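PDB 5LSM: FMN-dependent nitronate monooxygenase from Shewanella oneidensis, which probably oxidises propionate 3-nitronate with molecular oxygen to 3-oxopropanoate, nitrate and nitrite, using a bound FMN cofactor. Local coordinates for residues A[75-80]-A[294-299]. Numbering follows the deposited sequence.
Sequences EPVAQA and VPDFPL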
loop_
_atom_site.group_PDB
_atom_site.type_symbol
_atom_site.label_atom_id
_atom_site.label_comp_id
_atom_site.label_asym_id
_atom_site.label_seq_id
_atom_site.Cartn_x
_atom_site.Cartn_y
_atom_site.Cartn_z
ATOM N N GLU A 75 -20.113 -9.694 17.162
ATOM C CA GLU A 75 -21.382 -9.740 16.464
ATOM C C GLU A 75 -21.968 -8.337 16.409
ATOM O O GLU A 75 -21.722 -7.535 17.311
ATOM C CB GLU A 75 -22.345 -10.704 17.148
ATOM C CG GLU A 75 -21.920 -12.162 17.026
ATOM C CD GLU A 75 -23.030 -13.135 17.360
ATOM O OE1 GLU A 75 -22.884 -14.335 17.037
ATOM O OE2 GLU A 75 -24.038 -12.710 17.965
ATOM N N PRO A 76 -22.692 -8.015 15.318
ATOM C CA PRO A 76 -22.868 -6.619 14.885
ATOM C C PRO A 76 -23.766 -5.703 15.781
ATOM O O PRO A 76 -23.387 -4.550 16.043
ATOM C CB PRO A 76 -23.444 -6.762 13.462
ATOM C CG PRO A 76 -23.962 -8.157 13.377
ATOM C CD PRO A 76 -23.069 -8.967 14.255
ATOM N N VAL A 77 -24.895 -6.228 16.272
ATOM C CA VAL A 77 -25.990 -5.427 16.907
ATOM C C VAL A 77 -27.164 -5.300 15.958
ATOM O O VAL A 77 -26.979 -4.988 14.778
ATOM C CB VAL A 77 -25.594 -4.000 17.399
ATOM C CG1 VAL A 77 -25.864 -2.930 16.339
ATOM C CG2 VAL A 77 -26.380 -3.648 18.652
ATOM N N ALA A 78 -28.362 -5.560 16.479
ATOM C CA ALA A 78 -29.574 -5.612 15.661
ATOM C C ALA A 78 -29.709 -4.338 14.841
ATOM O O ALA A 78 -29.387 -3.248 15.312
ATOM C CB ALA A 78 -30.805 -5.804 16.535
ATOM N N GLN A 79 -30.118 -4.500 13.587
ATOM C CA GLN A 79 -30.232 -3.376 12.671
ATOM C C GLN A 79 -31.112 -3.742 11.480
ATOM O O GLN A 79 -30.798 -3.417 10.338
ATOM C CB GLN A 79 -28.831 -2.913 12.225
ATOM C CG GLN A 79 -27.886 -4.019 11.730
ATOM C CD GLN A 79 -26.436 -3.550 11.666
ATOM O OE1 GLN A 79 -25.988 -3.017 10.650
ATOM N NE2 GLN A 79 -25.726 -3.665 12.786
ATOM N N ALA A 80 -32.259 -4.348 11.783
ATOM C CA ALA A 80 -33.255 -4.761 10.775
ATOM C C ALA A 80 -33.620 -3.664 9.752
ATOM O O ALA A 80 -33.957 -3.964 8.599
ATOM C CB ALA A 80 -34.515 -5.260 11.473
ATOM N N VAL A 294 -24.154 0.061 3.990
ATOM C CA VAL A 294 -24.125 -1.388 4.133
ATOM C C VAL A 294 -24.193 -1.819 5.600
ATOM O O VAL A 294 -23.532 -1.250 6.444
ATOM C CB VAL A 294 -22.844 -1.960 3.516
ATOM C CG1 VAL A 294 -22.853 -3.483 3.542
ATOM C CG2 VAL A 294 -22.692 -1.447 2.091
ATOM N N PRO A 295 -24.996 -2.846 5.902
ATOM C CA PRO A 295 -25.058 -3.287 7.286
ATOM C C PRO A 295 -23.744 -3.859 7.824
ATOM O O PRO A 295 -22.889 -4.334 7.062
ATOM C CB PRO A 295 -26.152 -4.368 7.276
ATOM C CG PRO A 295 -26.396 -4.692 5.847
ATOM C CD PRO A 295 -26.035 -3.481 5.069
ATOM N N ASP A 296 -23.640 -3.887 9.148
ATOM C CA ASP A 296 -22.460 -4.402 9.808
ATOM C C ASP A 296 -22.190 -5.862 9.447
ATOM O O ASP A 296 -23.100 -6.618 9.135
ATOM C CB ASP A 296 -22.590 -4.249 11.318
ATOM C CG ASP A 296 -22.550 -2.805 11.761
ATOM O OD1 ASP A 296 -22.038 -1.962 10.993
ATOM O OD2 ASP A 296 -23.029 -2.519 12.882
ATOM N N PHE A 297 -20.904 -6.189 9.396
ATOM C CA PHE A 297 -20.401 -7.536 9.191
ATOM C C PHE A 297 -20.927 -8.520 10.255
ATOM O O PHE A 297 -20.854 -8.228 11.446
ATOM C CB PHE A 297 -18.867 -7.464 9.246
ATOM C CG PHE A 297 -18.189 -8.767 9.055
ATOM C CD1 PHE A 297 -17.999 -9.277 7.779
ATOM C CD2 PHE A 297 -17.765 -9.507 10.151
ATOM C CE1 PHE A 297 -17.406 -10.512 7.591
ATOM C CE2 PHE A 297 -17.139 -10.732 9.976
ATOM C CZ PHE A 297 -16.957 -11.233 8.691
ATOM N N PRO A 298 -21.414 -9.709 9.833
ATOM C CA PRO A 298 -21.459 -10.242 8.470
ATOM C C PRO A 298 -22.830 -10.174 7.774
ATOM O O PRO A 298 -23.119 -11.002 6.903
ATOM C CB PRO A 298 -21.072 -11.707 8.674
ATOM C CG PRO A 298 -21.686 -12.039 9.983
ATOM C CD PRO A 298 -21.569 -10.793 10.822
ATOM N N LEU A 299 -23.629 -9.162 8.080
ATOM C CA LEU A 299 -25.030 -9.196 7.682
ATOM C C LEU A 299 -25.229 -9.008 6.174
ATOM O O LEU A 299 -26.086 -9.652 5.585
ATOM C CB LEU A 299 -25.841 -8.188 8.491
ATOM C CG LEU A 299 -25.785 -8.493 9.988
ATOM C CD1 LEU A 299 -26.418 -7.400 10.821
ATOM C CD2 LEU A 299 -26.398 -9.857 10.305
#
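One face of the Phe297 ring carries Pro298, whose CB sits over the ring centre, 3.9 Å above the plane; His73, His182 and Phe133 meet this ring edge-to-face, and the nearest atoms of the Phe297 side chain and the bound FMN are about 9 Å apart. The other flat groups, the Gln79 amide and the Asp296 carboxylate, stand 74° apart. Gln79 NE2 sends both N-H bonds out within its amide plane: one runs 2.9 Å to Asp296 OD2, striking it from above the carboxylate plane, and the other 2.7 Å to Val77 O in the carbonyl plane. The amide oxygen, OE1, takes the backbone N-H of Asp296 at 2.9 Å, nearly straight (173°) though from above the carbonyl plane. Three bonds thus fix the rotation of the amide, and the carboxylate would probably polarise it. Gln79 CG is tucked between its own N and C (chi1 49°), from where the extended chain reaches the 294-299 loop. An alanine here would lose all three bonds and would probably loosen the grip between the loops. Beside these hydrogen bonds, Pro76 packs its CB against Asp296 CB at 3.4 Å, while its CG meets Leu299 CD1 tip to tip at 3.6 Å. A cis peptide before Pro298 and the hydrogen bond from Leu299 N to Asp296 O make 296-299 a type VIa beta turn. In this TIM-barrel-related family, the contact joins the loop leading into helix 301-313 to the one between strand 66-71 and helix 80-89, where Gln79 is the N-cap residue and Pro295 touches Gln83 and Trp86.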